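Local coordinates for alpha-amylase inhibitor 0.19 (Triticum aestivum, PDB 1HSS), which inhibits alpha-amylases as a secreted homodimer of the wheat kernel, and is also recognised by IgE as an allergen, at residues L101-D106 and Y113-V118; P22-Q27 and D62-E67; Q43-I48 and A93-V98; Q10-P15 and L57-D62. One frame throughout, in Å; residues are numbered along the deposited sequence.

Contact 1. Residues L101-D106 and Y113-V118; sequences LPIVVD and YVCKDV
I103 turns its side chain onto the backbone of Y113-V118, and its branched shape meets two partners. From CB, which points toward the facing segment, CG2 heads for the sulfur of C115 (CG2 to SG 4.3 Å). The other branch starts with CG1 wedged between its own backbone N and carbonyl carbon (chi1 55°), which brings CG1 to 3.6 Å from V114 O. The tip, CD1, comes closer still, 3.1 Å from V114 O, which is short for a carbon-oxygen contact.

On one flank Y113 runs alongside P102, and Y113 CE1 sits 4.0 Å from P102 CD; the compact, rigid proline ring gives the tyrosine an apolar neighbour, while the phenol OH is hydrogen-bonded to S31 O of the second subunit. On the other flank the aliphatic part of K116 lies roughly perpendicular to V105, K116 CE to V105 CG1 at 3.6 Å.

No hydrogen bond joins the two segments. The pairing of strands 103-104 and 111-112 holds the hairpin together, and C115, N-cap of helix 116-119, ties it by disulfide to C54 on helix 53-67.

Contact 2. Residues P22-Q27 and D62-E67; sequences PLLRLQ and DSMYKE
M64 reaches across from helix 53-67 to helix 20-27, and nearly all of this contact is made by the last two atoms of its side chain. The backbones stay well apart, with 10.2 Å between the CA atoms of R25 and M64, so a long, flexible, unbranched residue suits the place.

The enclosed side is formed by L24, M64 and F80. The M64 chain runs out extended before bending at its last torsion (chi3 75°), which brings SD beside L24 and turns CE aside toward R25. L24 and M64 overlap head to tail, with L24 CD2 4.1 Å from M64 SD. Leucine and methionine are both buried here, and F80, from a loop, touches both.

Toward solvent the contact thins to a single methyl, although the shorter approach is on this side. M64 CE rests over one face of the R25 guanidinium, 3.6 Å above its plane and displaced toward the rim, 3.7 Å from R25 NH1. Arginine fits this border position because its flat end can pack against a methyl while its N-H groups, lying in the plane, remain available to polar partners; NH1 gives a hydrogen bond to A79 O. A bend at chi3 (-102°) brings the group round, and R25 CG also lies 4.1 Å from M64 CE.

Such apolar packing between helices is characteristic of the mainly helical, disulfide-rich fold of the cereal trypsin/alpha-amylase inhibitors, within the prolamin superfamily.

Contact 3. Residues Q43-I48 and A93-V98; sequences QQLAHI and ASITAV
L45 extends from helix 35-46 toward the short helix 95-98 and meets it through one methyl, CD1. Its CB points at the other segment, and with chi2 at 172° the chain continues outward, placing the branch where it can touch two successive residues. The nearest backbones, at L45 and T96, have their CA atoms 7.4 Å apart, close enough for a single leucine to bridge.

The apolar interactions come first. L45 CD1 meets I95 CG2 at 3.7 Å, one side chain set crosswise to the other. In I95 it is the shorter branch that does the touching: with chi1 at -73° CG1 lies beside the backbone N, and CG2 swings to the far side from it. A beta-branched residue is apt here, since it offers one methyl to L45 and a longer arm toward Q27 and L57, while CG2 also meets L23 of helix 20-27.

A second kind of contact is with the backbone. L45 CD1 lies 4.1 Å from T96 CA, so the methyl packs on the main chain of the helix as well as on its side chains.

Polar groups add no bond across the contact. T96 OG1, 4.4 Å from L45 CD1, has a weak hydrogen bond to L101 O, which gives this buried hydroxyl a partner; threonine thus combines a polar atom with a methyl in a core position.

Helix 53-67 passes alongside both partners, its R53 touching L45 and its L57 touching I95 and T96, while L38 of helix 35-46 packs on V98; beyond V98 and A97 lies the second subunit.

Contact 4. Residues Q10-P15 and L57-D62; sequences QAFQVP and LYSMLD
S59 CB lies oblique to the phenyl ring of F12, nearest F12 CE2 at 3.6 Å and 3.9 Å from F12 CZ. I48 also packs against F12, at its CB. This is how the irregular N-terminal segment of the disulfide-linked inhibitor fold, with its four main helices, is laid on helix 53-67, by side-chain packing with no hydrogen bond between Q10-P15 and L57-D62.

The CB of F12 points toward the helix, and its first torsion (chi1 48°) sets CG between the backbone N and the carbonyl carbon, aiming the ring at the helix surface. Phenylalanine is large enough to reach the helix from the loop, and it is buried, with I48 as a further apolar neighbour. Serine is a fitting partner: small enough for the ring to come in close, and carrying a hydroxyl that can remain at a partly exposed border.

V14 adds a lighter touch farther along the loop. Next after it comes P15, joined through a cis peptide bond, which turns the chain on its way toward helix 20-27; R21 of that helix touches P15. A16 also packs on S59.

Swung to the far side of the S59 backbone N (chi1 174°), the hydroxyl is thus bordered by two carbons of the loop: F12 CE2 at 3.6 Å and V14 CG2 at 4.0 Å from S59 OG.

How the contacts relate
From the N terminus, loop 10-15 opens contact 4, which closes on helix 53-67. Contact 2 starts later, at helix 20-27, and returns to the end of that same helix, so the two cross and share D62. Contact 3 starts within both spans and ends beyond them at 93-98, crossing each. Contact 1 follows in series as a short local closure. Most adjoin, though contacts 1 and 2 do not touch: L24 touches M60 between contacts 2 and 4, I95 joins contact 3 to contacts 2 and 4, V118 packs on Y58 and L61 between contacts 1 and 4, and probable backbone hydrogen bonds, C115 to A93 and L101 to T96, join contacts 1 and 3. Helix 53-67 is common to contacts 2 and 4.

Contact 1. Residues L101-D106 and Y113-V118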
# COMPACT_ATOMS: atom_id res chain seq x y z
N LEU A 101 6.82 -6.54 5.29
CA LEU A 101 8.22 -6.25 5.54
C LEU A 101 8.32 -4.78 5.96
O LEU A 101 7.87 -3.90 5.24
CB LEU A 101 9.05 -6.49 4.27
CG LEU A 101 9.86 -7.76 3.97
CD1 LEU A 101 9.58 -8.86 4.94
CD2 LEU A 101 9.61 -8.21 2.55
N PRO A 102 8.81 -4.52 7.19
CA PRO A 102 8.98 -3.13 7.62
C PRO A 102 10.19 -2.44 7.01
O PRO A 102 11.13 -3.07 6.51
CB PRO A 102 9.07 -3.24 9.15
CG PRO A 102 9.64 -4.60 9.39
CD PRO A 102 9.09 -5.47 8.28
N ILE A 103 10.10 -1.13 6.96
CA ILE A 103 11.14 -0.29 6.41
C ILE A 103 11.45 0.76 7.48
O ILE A 103 10.69 0.90 8.43
CB ILE A 103 10.65 0.36 5.07
CG1 ILE A 103 9.35 1.13 5.26
CG2 ILE A 103 10.33 -0.73 4.06
CD1 ILE A 103 9.51 2.63 5.42
N VAL A 104 12.63 1.39 7.45
CA VAL A 104 12.80 2.55 8.31
C VAL A 104 12.71 3.85 7.52
O VAL A 104 13.23 3.96 6.41
CB VAL A 104 14.09 2.48 9.17
CG1 VAL A 104 14.72 1.12 9.07
CG2 VAL A 104 15.03 3.58 8.82
N VAL A 105 11.81 4.72 8.00
CA VAL A 105 11.33 5.87 7.24
C VAL A 105 12.43 6.90 7.01
O VAL A 105 12.55 7.47 5.93
CB VAL A 105 10.15 6.55 7.95
CG1 VAL A 105 9.62 7.70 7.11
CG2 VAL A 105 9.05 5.55 8.21
N ASP A 106 13.25 7.11 8.03
CA ASP A 106 14.47 7.90 7.86
C ASP A 106 15.44 7.75 9.04
O ASP A 106 15.32 6.84 9.86
CB ASP A 106 14.11 9.37 7.63
CG ASP A 106 13.24 9.95 8.74
OD1 ASP A 106 13.24 9.43 9.88
OD2 ASP A 106 12.56 10.96 8.47
N TYR A 113 5.49 0.44 7.01
CA TYR A 113 5.37 -0.67 6.03
C TYR A 113 5.26 -0.17 4.59
O TYR A 113 5.00 -0.94 3.67
CB TYR A 113 4.13 -1.52 6.32
CG TYR A 113 4.33 -2.48 7.45
CD1 TYR A 113 5.00 -3.67 7.25
CD2 TYR A 113 3.87 -2.18 8.73
CE1 TYR A 113 5.22 -4.54 8.30
CE2 TYR A 113 4.09 -3.04 9.77
CZ TYR A 113 4.76 -4.22 9.55
OH TYR A 113 4.97 -5.09 10.58
N VAL A 114 5.55 1.11 4.40
CA VAL A 114 5.08 1.84 3.24
C VAL A 114 6.18 2.86 2.89
O VAL A 114 6.91 3.32 3.79
CB VAL A 114 3.70 2.47 3.63
CG1 VAL A 114 3.71 3.95 3.50
CG2 VAL A 114 2.59 1.81 2.86
N CYS A 115 6.45 3.02 1.60
CA CYS A 115 7.53 3.88 1.11
C CYS A 115 7.06 5.21 0.52
O CYS A 115 6.88 5.30 -0.69
CB CYS A 115 8.35 3.14 0.05
SG CYS A 115 9.16 1.65 0.65
N LYS A 116 7.09 6.27 1.31
CA LYS A 116 6.57 7.58 0.86
C LYS A 116 7.38 8.25 -0.25
O LYS A 116 6.83 8.95 -1.10
CB LYS A 116 6.42 8.55 2.04
CG LYS A 116 7.71 9.00 2.66
CD LYS A 116 7.43 9.89 3.86
CE LYS A 116 8.70 10.19 4.65
NZ LYS A 116 9.52 11.25 4.02
N ASP A 117 8.68 7.95 -0.29
CA ASP A 117 9.55 8.44 -1.37
C ASP A 117 9.17 7.85 -2.74
O ASP A 117 9.06 8.59 -3.72
CB ASP A 117 11.03 8.15 -1.02
CG ASP A 117 11.30 6.66 -0.66
OD1 ASP A 117 10.54 6.05 0.14
OD2 ASP A 117 12.34 6.13 -1.11
N VAL A 118 8.78 6.58 -2.75
CA VAL A 118 8.31 5.91 -3.96
C VAL A 118 6.92 6.38 -4.39
O VAL A 118 6.63 6.46 -5.58
CB VAL A 118 8.30 4.37 -3.74
CG1 VAL A 118 7.75 3.65 -4.98
CG2 VAL A 118 9.69 3.88 -3.42

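Contact 2. Residues P22-Q27 and D62-E67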
# COMPACT_ATOMS: atom_id res chain seq x y z
N PRO A 22 7.03 -8.09 -12.28
CA PRO A 22 5.78 -8.71 -12.71
C PRO A 22 4.64 -8.58 -11.70
O PRO A 22 3.49 -8.48 -12.07
CB PRO A 22 6.18 -10.17 -12.95
CG PRO A 22 7.45 -10.34 -12.21
CD PRO A 22 8.14 -9.04 -12.37
N LEU A 23 4.96 -8.58 -10.42
CA LEU A 23 3.98 -8.33 -9.38
C LEU A 23 3.32 -6.97 -9.55
O LEU A 23 2.10 -6.87 -9.54
CB LEU A 23 4.65 -8.39 -8.02
CG LEU A 23 3.71 -8.01 -6.88
CD1 LEU A 23 2.63 -9.07 -6.79
CD2 LEU A 23 4.46 -7.92 -5.56
N LEU A 24 4.13 -5.92 -9.69
CA LEU A 24 3.65 -4.55 -9.86
C LEU A 24 2.75 -4.36 -11.11
O LEU A 24 1.74 -3.66 -11.05
CB LEU A 24 4.85 -3.59 -9.90
CG LEU A 24 4.55 -2.11 -10.20
CD1 LEU A 24 3.49 -1.55 -9.23
CD2 LEU A 24 5.82 -1.32 -10.13
N ARG A 25 3.08 -5.04 -12.20
CA ARG A 25 2.27 -5.00 -13.42
C ARG A 25 0.92 -5.68 -13.32
O ARG A 25 -0.03 -5.24 -13.96
CB ARG A 25 3.05 -5.58 -14.59
CG ARG A 25 4.06 -4.61 -15.13
CD ARG A 25 4.33 -4.92 -16.57
NE ARG A 25 5.58 -5.63 -16.70
CZ ARG A 25 6.72 -5.04 -17.05
NH1 ARG A 25 6.72 -3.79 -17.55
NH2 ARG A 25 7.87 -5.73 -16.96
N LEU A 26 0.84 -6.76 -12.54
CA LEU A 26 -0.44 -7.41 -12.19
C LEU A 26 -1.28 -6.58 -11.21
O LEU A 26 -2.47 -6.34 -11.41
CB LEU A 26 -0.19 -8.79 -11.60
CG LEU A 26 0.35 -9.90 -12.50
CD1 LEU A 26 0.90 -11.06 -11.66
CD2 LEU A 26 -0.76 -10.37 -13.43
N GLN A 27 -0.64 -6.14 -10.14
CA GLN A 27 -1.33 -5.36 -9.16
C GLN A 27 -1.88 -4.05 -9.66
O GLN A 27 -2.95 -3.64 -9.22
CB GLN A 27 -0.43 -5.08 -7.98
CG GLN A 27 -0.17 -6.26 -7.11
CD GLN A 27 0.54 -5.84 -5.85
OE1 GLN A 27 0.04 -6.04 -4.75
NE2 GLN A 27 1.68 -5.18 -6.00
N ASP A 62 11.84 3.40 -11.22
CA ASP A 62 12.58 4.28 -12.10
C ASP A 62 13.09 3.55 -13.36
O ASP A 62 12.83 3.97 -14.48
CB ASP A 62 13.74 4.92 -11.31
CG ASP A 62 14.48 5.98 -12.12
OD1 ASP A 62 13.95 7.10 -12.29
OD2 ASP A 62 15.61 5.69 -12.57
N SER A 63 13.71 2.39 -13.17
CA SER A 63 14.10 1.55 -14.31
C SER A 63 12.93 1.17 -15.23
O SER A 63 13.08 1.16 -16.45
CB SER A 63 14.77 0.26 -13.83
OG SER A 63 15.81 0.55 -12.92
N MET A 64 11.81 0.78 -14.65
CA MET A 64 10.64 0.41 -15.44
C MET A 64 10.13 1.56 -16.30
O MET A 64 9.86 1.38 -17.48
CB MET A 64 9.54 -0.11 -14.52
CG MET A 64 9.95 -1.41 -13.88
SD MET A 64 8.72 -2.22 -12.89
CE MET A 64 7.68 -2.87 -14.11
N TYR A 65 10.12 2.75 -15.73
CA TYR A 65 9.70 3.95 -16.46
C TYR A 65 10.71 4.43 -17.47
O TYR A 65 10.34 5.00 -18.50
CB TYR A 65 9.41 5.06 -15.48
CG TYR A 65 7.98 5.06 -15.05
CD1 TYR A 65 6.98 4.99 -16.00
CD2 TYR A 65 7.63 5.12 -13.72
CE1 TYR A 65 5.65 5.01 -15.63
CE2 TYR A 65 6.31 5.12 -13.33
CZ TYR A 65 5.32 5.08 -14.30
OH TYR A 65 4.00 5.22 -13.94
N LYS A 66 11.98 4.25 -17.16
CA LYS A 66 13.07 4.71 -18.01
C LYS A 66 13.39 3.76 -19.16
O LYS A 66 14.05 4.14 -20.12
CB LYS A 66 14.32 4.95 -17.18
CG LYS A 66 14.70 6.42 -17.05
CD LYS A 66 14.42 6.96 -15.65
CE LYS A 66 13.61 8.25 -15.70
NZ LYS A 66 12.21 8.03 -16.19
N GLU A 67 12.96 2.51 -19.03
CA GLU A 67 12.96 1.59 -20.16
C GLU A 67 11.67 1.71 -20.99
O GLU A 67 11.72 1.88 -22.22
CB GLU A 67 13.16 0.15 -19.68
CG GLU A 67 13.15 -0.92 -20.79
CD GLU A 67 13.95 -0.51 -22.04
OE1 GLU A 67 15.18 -0.29 -21.93
OE2 GLU A 67 13.35 -0.44 -23.15

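Contact 3. Residues Q43-I48 and A93-V98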
# COMPACT_ATOMS: atom_id res chain seq x y z
N GLN A 43 10.53 -12.51 -1.17
CA GLN A 43 11.82 -13.15 -0.93
C GLN A 43 13.00 -12.25 -1.27
O GLN A 43 13.94 -12.11 -0.48
CB GLN A 43 11.89 -14.42 -1.76
CG GLN A 43 13.29 -14.95 -2.05
CD GLN A 43 13.83 -15.84 -0.96
OE1 GLN A 43 13.32 -15.86 0.17
NE2 GLN A 43 14.93 -16.53 -1.25
N GLN A 44 12.95 -11.63 -2.45
CA GLN A 44 13.92 -10.61 -2.85
C GLN A 44 13.93 -9.35 -1.97
O GLN A 44 15.00 -8.87 -1.61
CB GLN A 44 13.67 -10.22 -4.31
CG GLN A 44 14.54 -10.96 -5.31
CD GLN A 44 14.12 -10.77 -6.77
OE1 GLN A 44 13.45 -9.80 -7.14
NE2 GLN A 44 14.52 -11.72 -7.61
N LEU A 45 12.75 -8.83 -1.60
CA LEU A 45 12.67 -7.72 -0.65
C LEU A 45 13.23 -8.07 0.74
O LEU A 45 13.97 -7.29 1.32
CB LEU A 45 11.24 -7.22 -0.49
CG LEU A 45 10.81 -6.08 -1.43
CD1 LEU A 45 9.32 -5.83 -1.30
CD2 LEU A 45 11.60 -4.81 -1.13
N ALA A 46 12.95 -9.29 1.20
CA ALA A 46 13.36 -9.76 2.53
C ALA A 46 14.88 -9.70 2.73
O ALA A 46 15.36 -9.40 3.82
CB ALA A 46 12.86 -11.18 2.76
N HIS A 47 15.63 -9.91 1.65
CA HIS A 47 17.09 -9.90 1.73
C HIS A 47 17.72 -8.52 1.81
O HIS A 47 18.88 -8.38 2.18
CB HIS A 47 17.68 -10.64 0.54
CG HIS A 47 17.23 -12.06 0.43
ND1 HIS A 47 17.46 -12.83 -0.68
CD2 HIS A 47 16.51 -12.83 1.28
CE1 HIS A 47 16.92 -14.02 -0.51
NE2 HIS A 47 16.34 -14.05 0.68
N ILE A 48 16.98 -7.51 1.38
CA ILE A 48 17.46 -6.14 1.48
C ILE A 48 17.13 -5.63 2.87
O ILE A 48 16.15 -6.07 3.48
CB ILE A 48 16.79 -5.26 0.38
CG1 ILE A 48 17.17 -5.84 -0.99
CG2 ILE A 48 17.22 -3.80 0.52
CD1 ILE A 48 16.31 -5.37 -2.14
N ALA A 93 4.76 1.71 -3.85
CA ALA A 93 5.03 2.22 -2.49
C ALA A 93 4.59 1.27 -1.37
O ALA A 93 5.01 1.42 -0.22
CB ALA A 93 4.35 3.59 -2.30
N SER A 94 3.72 0.31 -1.67
CA SER A 94 3.16 -0.53 -0.61
C SER A 94 3.39 -2.03 -0.84
O SER A 94 2.84 -2.87 -0.13
CB SER A 94 1.67 -0.25 -0.49
OG SER A 94 1.05 -0.44 -1.74
N ILE A 95 4.29 -2.36 -1.76
CA ILE A 95 4.64 -3.77 -2.04
C ILE A 95 5.29 -4.44 -0.82
O ILE A 95 5.00 -5.58 -0.46
CB ILE A 95 5.59 -3.87 -3.25
CG1 ILE A 95 4.82 -3.58 -4.54
CG2 ILE A 95 6.26 -5.25 -3.30
CD1 ILE A 95 5.68 -3.63 -5.79
N THR A 96 5.95 -3.58 -0.06
CA THR A 96 6.63 -3.89 1.19
C THR A 96 5.60 -4.14 2.35
O THR A 96 5.65 -5.17 3.06
CB THR A 96 7.65 -2.69 1.40
OG1 THR A 96 8.81 -3.12 2.11
CG2 THR A 96 7.02 -1.52 2.04
N ALA A 97 4.48 -3.42 2.30
CA ALA A 97 3.33 -3.72 3.16
C ALA A 97 2.64 -5.05 2.80
O ALA A 97 2.30 -5.85 3.68
CB ALA A 97 2.32 -2.58 3.11
N VAL A 98 2.41 -5.31 1.52
CA VAL A 98 1.77 -6.57 1.16
C VAL A 98 2.66 -7.77 1.49
O VAL A 98 2.17 -8.78 1.98
CB VAL A 98 1.27 -6.60 -0.31
CG1 VAL A 98 0.92 -5.18 -0.77
CG2 VAL A 98 2.28 -7.27 -1.22

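Contact 4. Residues Q10-P15 and L57-D62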
# COMPACT_ATOMS: atom_id res chain seq x y z
N GLN A 10 25.13 -2.31 -4.58
CA GLN A 10 25.64 -2.95 -3.38
C GLN A 10 24.68 -3.08 -2.20
O GLN A 10 24.63 -4.14 -1.57
CB GLN A 10 26.95 -2.31 -2.93
CG GLN A 10 26.82 -0.89 -2.52
CD GLN A 10 27.76 -0.57 -1.38
OE1 GLN A 10 28.86 -1.11 -1.29
NE2 GLN A 10 27.32 0.30 -0.49
N ALA A 11 23.89 -2.06 -1.91
CA ALA A 11 22.82 -2.22 -0.94
C ALA A 11 21.76 -3.19 -1.49
O ALA A 11 21.03 -3.84 -0.74
CB ALA A 11 22.21 -0.91 -0.63
N PHE A 12 21.66 -3.25 -2.82
CA PHE A 12 20.76 -4.17 -3.49
C PHE A 12 21.29 -4.41 -4.90
O PHE A 12 21.98 -3.58 -5.43
CB PHE A 12 19.32 -3.60 -3.56
CG PHE A 12 19.23 -2.18 -4.03
CD1 PHE A 12 19.33 -1.13 -3.12
CD2 PHE A 12 18.97 -1.89 -5.35
CE1 PHE A 12 19.15 0.18 -3.52
CE2 PHE A 12 18.79 -0.57 -5.77
CZ PHE A 12 18.88 0.46 -4.85
N GLN A 13 21.01 -5.60 -5.45
CA GLN A 13 21.35 -5.94 -6.83
C GLN A 13 20.62 -5.00 -7.79
O GLN A 13 19.49 -4.60 -7.53
CB GLN A 13 20.97 -7.39 -7.15
CG GLN A 13 19.56 -7.56 -7.84
CD GLN A 13 18.95 -8.98 -7.78
OE1 GLN A 13 18.17 -9.30 -6.87
NE2 GLN A 13 19.16 -9.75 -8.84
N VAL A 14 21.28 -4.63 -8.88
CA VAL A 14 20.65 -3.88 -9.97
C VAL A 14 20.79 -4.71 -11.26
O VAL A 14 21.76 -5.46 -11.41
CB VAL A 14 21.30 -2.47 -10.12
CG1 VAL A 14 21.12 -1.94 -11.52
CG2 VAL A 14 20.66 -1.51 -9.14
N PRO A 15 19.74 -4.74 -12.11
CA PRO A 15 18.42 -4.12 -11.96
C PRO A 15 17.66 -4.62 -10.75
O PRO A 15 17.78 -5.78 -10.38
CB PRO A 15 17.71 -4.47 -13.26
CG PRO A 15 18.39 -5.68 -13.73
CD PRO A 15 19.83 -5.50 -13.36
N LEU A 57 13.00 -0.40 -4.21
CA LEU A 57 11.73 -0.19 -4.91
C LEU A 57 11.73 1.06 -5.80
O LEU A 57 11.23 1.03 -6.92
CB LEU A 57 10.57 -0.10 -3.89
CG LEU A 57 10.05 -1.44 -3.38
CD1 LEU A 57 9.23 -1.25 -2.14
CD2 LEU A 57 9.24 -2.13 -4.45
N TYR A 58 12.30 2.16 -5.31
CA TYR A 58 12.46 3.39 -6.10
C TYR A 58 13.27 3.12 -7.39
O TYR A 58 12.84 3.47 -8.49
CB TYR A 58 13.15 4.44 -5.25
CG TYR A 58 13.01 5.82 -5.78
CD1 TYR A 58 13.86 6.29 -6.76
CD2 TYR A 58 12.03 6.66 -5.31
CE1 TYR A 58 13.74 7.58 -7.28
CE2 TYR A 58 11.89 7.95 -5.81
CZ TYR A 58 12.75 8.41 -6.80
OH TYR A 58 12.63 9.69 -7.30
N SER A 59 14.40 2.45 -7.22
CA SER A 59 15.28 2.04 -8.32
C SER A 59 14.55 1.18 -9.34
O SER A 59 14.72 1.37 -10.54
CB SER A 59 16.48 1.25 -7.76
OG SER A 59 17.30 0.71 -8.78
N MET A 60 13.79 0.19 -8.87
CA MET A 60 12.97 -0.66 -9.74
C MET A 60 11.96 0.12 -10.59
O MET A 60 11.92 -0.04 -11.80
CB MET A 60 12.23 -1.70 -8.90
CG MET A 60 11.36 -2.66 -9.70
SD MET A 60 10.07 -3.46 -8.73
CE MET A 60 9.04 -2.14 -8.47
N LEU A 61 11.16 0.97 -9.93
CA LEU A 61 10.14 1.80 -10.58
C LEU A 61 10.75 2.76 -11.60
O LEU A 61 10.18 2.97 -12.67
CB LEU A 61 9.40 2.61 -9.52
CG LEU A 61 8.27 3.47 -10.08
CD1 LEU A 61 7.26 2.55 -10.73
CD2 LEU A 61 7.66 4.30 -8.97
N ASP A 62 11.84 3.40 -11.22
CA ASP A 62 12.58 4.28 -12.10
C ASP A 62 13.09 3.55 -13.36
O ASP A 62 12.83 3.97 -14.48
CB ASP A 62 13.74 4.92 -11.31
CG ASP A 62 14.48 5.98 -12.12
OD1 ASP A 62 13.95 7.10 -12.29
OD2 ASP A 62 15.61 5.69 -12.57